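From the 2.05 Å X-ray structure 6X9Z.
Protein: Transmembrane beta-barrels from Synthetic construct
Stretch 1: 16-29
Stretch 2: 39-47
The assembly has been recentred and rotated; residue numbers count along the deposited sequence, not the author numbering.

Stretch 1, residues 16-29: YNTDNTVDVVGGAQ
Stretch 2 39-47: DVGYGWNNS

The most unusual feature of this contact is the closeness of two glycines: Gly27 and Gly41 form a non-hydrogen-bonded antiparallel pair whose CA atoms lie only 3.6 Å apart. Gly27 is fully extended, with phi/psi of -173/-155°, and Gly41 is similar at -169/149°. A CB on Gly27 would clash with Val40 O and with Gly41 CA, so the close approach relies on the bare backbone.

Around this point, strand 22-29 runs antiparallel to strand 39-45, their directions 163° apart. Non-hydrogen-bonded pairs Asp23-Asn45, Val25-Gly43, Gly27-Gly41 and Gln29-Asp39 alternate with hydrogen-bonded pairs Val24-Trp44, Gly26-Tyr42 and Ala28-Val40. Each of the latter is closed by two backbone bonds: Val24 N to Trp44 O (2.9 Å) and Trp44 N to Val24 O (2.8 Å); Gly26 N to Tyr42 O (2.9 Å) and Tyr42 N to Gly26 O (2.7 Å); Ala28 N to Val40 O (2.7 Å) and Val40 N to Ala28 O (3.1 Å). Beyond the Asp23-Asn45 pair, Asn46 N donates to Val22 O (2.9 Å), while Asn46, with chi1 p, turns its side chain back so that OD1 accepts from Val22 N at 2.7 Å. The amide thus replaces a backbone carbonyl and continues the ladder into the loop.

The face bearing Asp23, Val25, Gln29, Asp39 and Asn45 is buried, and most of its polar groups are hydrogen-bonded. Asn45 (chi1 t) donates through ND2 to Asp23 OD2 at 2.9 Å and to Thr21 OG1 at 3.2 Å, tying strand 39-45 to Thr21, the loop residue between the turn and strand 22-29. Asp23 (chi1 m) also accepts at OD1 a very short 2.3 Å bond from Asn17 ND2. Asn17 begins a type I turn ending at Asn20, whose phi is positive (63°); Asp19 OD1 receives Thr21 OG1 at 2.6 Å, orienting that hydroxyl to accept from Asn45. At the far end, Gln29 (m, t) extends NE2 to Asp39 OD2 at 2.9 Å, with Asp39 in t. Between these polar pairs, Val25 (t) packs over Gly43, where a CB would clash with Val25 CG2.

The other face carries Val24, Ala28, Val40, Tyr42 and Trp44, largely apolar and mostly on the surface, as suits a transmembrane barrel. Val24 (m) places CG2 at the edge of the Trp44 ring, near its plane, 3.4 Å from Trp44 CE3; the indole has chi1 t and chi2 83°. Tyr42 (t) leads its ring away from the partner strand. The contact buries 701 Å² in total.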

# COMPACT_ATOMS: atom_id res chain seq x y z
N TYR A 16 7.83 8.44 3.65
CA TYR A 16 9.07 9.18 3.84
C TYR A 16 10.22 8.29 3.38
O TYR A 16 10.53 7.29 4.04
CB TYR A 16 9.25 9.60 5.30
CG TYR A 16 8.09 10.40 5.85
CD1 TYR A 16 8.13 11.79 5.88
CD2 TYR A 16 6.96 9.77 6.35
CE1 TYR A 16 7.07 12.52 6.39
CE2 TYR A 16 5.90 10.49 6.86
CZ TYR A 16 5.97 11.87 6.88
OH TYR A 16 4.92 12.59 7.39
N ASN A 17 10.85 8.66 2.27
CA ASN A 17 11.89 7.86 1.64
C ASN A 17 13.26 8.22 2.21
O ASN A 17 13.48 9.31 2.74
CB ASN A 17 11.90 8.08 0.13
CG ASN A 17 10.55 7.80 -0.51
OD1 ASN A 17 10.26 6.67 -0.90
ND2 ASN A 17 9.72 8.83 -0.62
N THR A 18 14.20 7.28 2.05
CA THR A 18 15.55 7.46 2.58
C THR A 18 16.33 8.56 1.86
O THR A 18 17.33 9.03 2.40
CB THR A 18 16.32 6.14 2.51
OG1 THR A 18 16.16 5.56 1.21
CG2 THR A 18 15.82 5.17 3.56
N ASP A 19 15.89 8.97 0.67
CA ASP A 19 16.52 10.08 -0.03
C ASP A 19 15.96 11.44 0.40
O ASP A 19 16.19 12.44 -0.30
CB ASP A 19 16.37 9.91 -1.54
CG ASP A 19 14.92 9.93 -2.00
OD1 ASP A 19 14.02 9.92 -1.14
OD2 ASP A 19 14.68 9.96 -3.23
N ASN A 20 15.23 11.49 1.52
CA ASN A 20 14.65 12.72 2.06
C ASN A 20 13.62 13.32 1.12
O ASN A 20 13.37 14.53 1.15
CB ASN A 20 15.72 13.75 2.40
CG ASN A 20 16.69 13.26 3.45
OD1 ASN A 20 17.91 13.28 3.26
ND2 ASN A 20 16.15 12.80 4.58
N THR A 21 13.02 12.50 0.27
CA THR A 21 11.81 12.89 -0.44
C THR A 21 10.60 12.32 0.30
O THR A 21 10.73 11.51 1.22
CB THR A 21 11.85 12.41 -1.90
OG1 THR A 21 11.79 10.97 -1.94
CG2 THR A 21 13.12 12.89 -2.58
N VAL A 22 9.42 12.78 -0.10
CA VAL A 22 8.16 12.42 0.55
C VAL A 22 7.15 12.09 -0.53
O VAL A 22 7.00 12.86 -1.49
CB VAL A 22 7.65 13.55 1.47
CG1 VAL A 22 6.25 13.23 1.97
CG2 VAL A 22 8.60 13.78 2.64
N ASP A 23 6.46 10.96 -0.39
CA ASP A 23 5.38 10.58 -1.28
C ASP A 23 4.04 10.71 -0.56
O ASP A 23 3.95 10.49 0.65
CB ASP A 23 5.52 9.14 -1.78
CG ASP A 23 6.85 8.87 -2.46
OD1 ASP A 23 7.77 8.40 -1.77
OD2 ASP A 23 6.97 9.11 -3.68
N VAL A 24 3.01 11.06 -1.32
CA VAL A 24 1.63 10.90 -0.90
C VAL A 24 0.97 9.99 -1.93
O VAL A 24 1.00 10.29 -3.13
CB VAL A 24 0.89 12.24 -0.77
CG1 VAL A 24 1.36 12.98 0.47
CG2 VAL A 24 1.12 13.11 -2.00
N VAL A 25 0.42 8.87 -1.47
CA VAL A 25 -0.13 7.85 -2.36
C VAL A 25 -1.58 7.61 -1.98
O VAL A 25 -1.89 7.36 -0.81
CB VAL A 25 0.68 6.54 -2.29
CG1 VAL A 25 0.07 5.49 -3.20
CG2 VAL A 25 2.14 6.79 -2.67
N GLY A 26 -2.46 7.71 -2.97
CA GLY A 26 -3.85 7.33 -2.80
C GLY A 26 -4.18 6.19 -3.74
O GLY A 26 -3.75 6.20 -4.90
N GLY A 27 -4.93 5.21 -3.26
CA GLY A 27 -5.23 4.05 -4.09
C GLY A 27 -6.23 3.07 -3.50
O GLY A 27 -7.05 3.45 -2.66
N ALA A 28 -6.16 1.81 -3.93
CA ALA A 28 -7.08 0.80 -3.43
C ALA A 28 -6.39 -0.55 -3.37
O ALA A 28 -5.47 -0.84 -4.14
CB ALA A 28 -8.33 0.71 -4.31
N GLN A 29 -6.85 -1.38 -2.44
CA GLN A 29 -6.43 -2.77 -2.32
C GLN A 29 -7.67 -3.63 -2.37
O GLN A 29 -8.59 -3.46 -1.57
CB GLN A 29 -5.65 -3.00 -1.02
CG GLN A 29 -4.30 -2.27 -0.99
CD GLN A 29 -3.54 -2.47 0.32
OE1 GLN A 29 -4.12 -2.86 1.33
NE2 GLN A 29 -2.24 -2.21 0.29
N ASP A 39 -3.39 -4.32 -5.90
CA ASP A 39 -3.14 -2.98 -5.40
C ASP A 39 -2.92 -2.07 -6.59
O ASP A 39 -2.10 -2.37 -7.46
CB ASP A 39 -1.93 -2.95 -4.46
CG ASP A 39 -1.85 -1.68 -3.64
OD1 ASP A 39 -2.22 -0.60 -4.15
OD2 ASP A 39 -1.42 -1.75 -2.47
N VAL A 40 -3.68 -0.98 -6.64
CA VAL A 40 -3.47 0.10 -7.59
C VAL A 40 -3.47 1.39 -6.80
O VAL A 40 -4.14 1.52 -5.77
CB VAL A 40 -4.54 0.13 -8.70
CG1 VAL A 40 -4.50 -1.14 -9.53
CG2 VAL A 40 -5.92 0.33 -8.10
N GLY A 41 -2.70 2.36 -7.28
CA GLY A 41 -2.62 3.63 -6.59
C GLY A 41 -1.92 4.70 -7.39
O GLY A 41 -1.04 4.41 -8.21
N TYR A 42 -2.33 5.95 -7.18
CA TYR A 42 -1.70 7.11 -7.80
C TYR A 42 -0.95 7.87 -6.73
O TYR A 42 -1.50 8.15 -5.66
CB TYR A 42 -2.75 8.00 -8.48
CG TYR A 42 -2.17 9.16 -9.27
CD1 TYR A 42 -1.89 9.03 -10.63
CD2 TYR A 42 -1.92 10.38 -8.67
CE1 TYR A 42 -1.37 10.08 -11.36
CE2 TYR A 42 -1.40 11.44 -9.39
CZ TYR A 42 -1.13 11.29 -10.73
OH TYR A 42 -0.61 12.34 -11.46
N GLY A 43 0.32 8.17 -7.00
CA GLY A 43 1.16 8.79 -6.01
C GLY A 43 1.87 10.02 -6.53
O GLY A 43 2.10 10.15 -7.74
N TRP A 44 2.23 10.91 -5.62
CA TRP A 44 2.97 12.12 -5.94
C TRP A 44 4.18 12.21 -5.02
O TRP A 44 4.04 12.03 -3.81
CB TRP A 44 2.09 13.36 -5.81
CG TRP A 44 2.84 14.65 -5.93
CD1 TRP A 44 3.21 15.28 -7.08
CD2 TRP A 44 3.33 15.46 -4.85
NE1 TRP A 44 3.89 16.43 -6.79
CE2 TRP A 44 3.97 16.57 -5.43
CE3 TRP A 44 3.27 15.36 -3.46
CZ2 TRP A 44 4.57 17.57 -4.66
CZ3 TRP A 44 3.86 16.35 -2.70
CH2 TRP A 44 4.50 17.44 -3.30
N ASN A 45 5.35 12.47 -5.60
CA ASN A 45 6.59 12.62 -4.85
C ASN A 45 6.98 14.09 -4.87
O ASN A 45 6.91 14.75 -5.91
CB ASN A 45 7.69 11.75 -5.46
CG ASN A 45 9.00 11.83 -4.68
OD1 ASN A 45 9.85 12.67 -4.97
ND2 ASN A 45 9.18 10.93 -3.72
N ASN A 46 7.40 14.61 -3.71
CA ASN A 46 7.70 16.04 -3.61
C ASN A 46 8.91 16.45 -4.41
O ASN A 46 9.36 17.59 -4.26
CB ASN A 46 7.88 16.44 -2.15
CG ASN A 46 9.07 15.77 -1.50
OD1 ASN A 46 9.57 14.76 -1.99
ND2 ASN A 46 9.52 16.32 -0.38
N SER A 47 9.49 15.59 -5.25
CA SER A 47 10.49 16.00 -6.22
C SER A 47 9.88 16.22 -7.60
O SER A 47 10.61 16.21 -8.60
CB SER A 47 11.62 14.97 -6.29
OG SER A 47 11.17 13.74 -6.81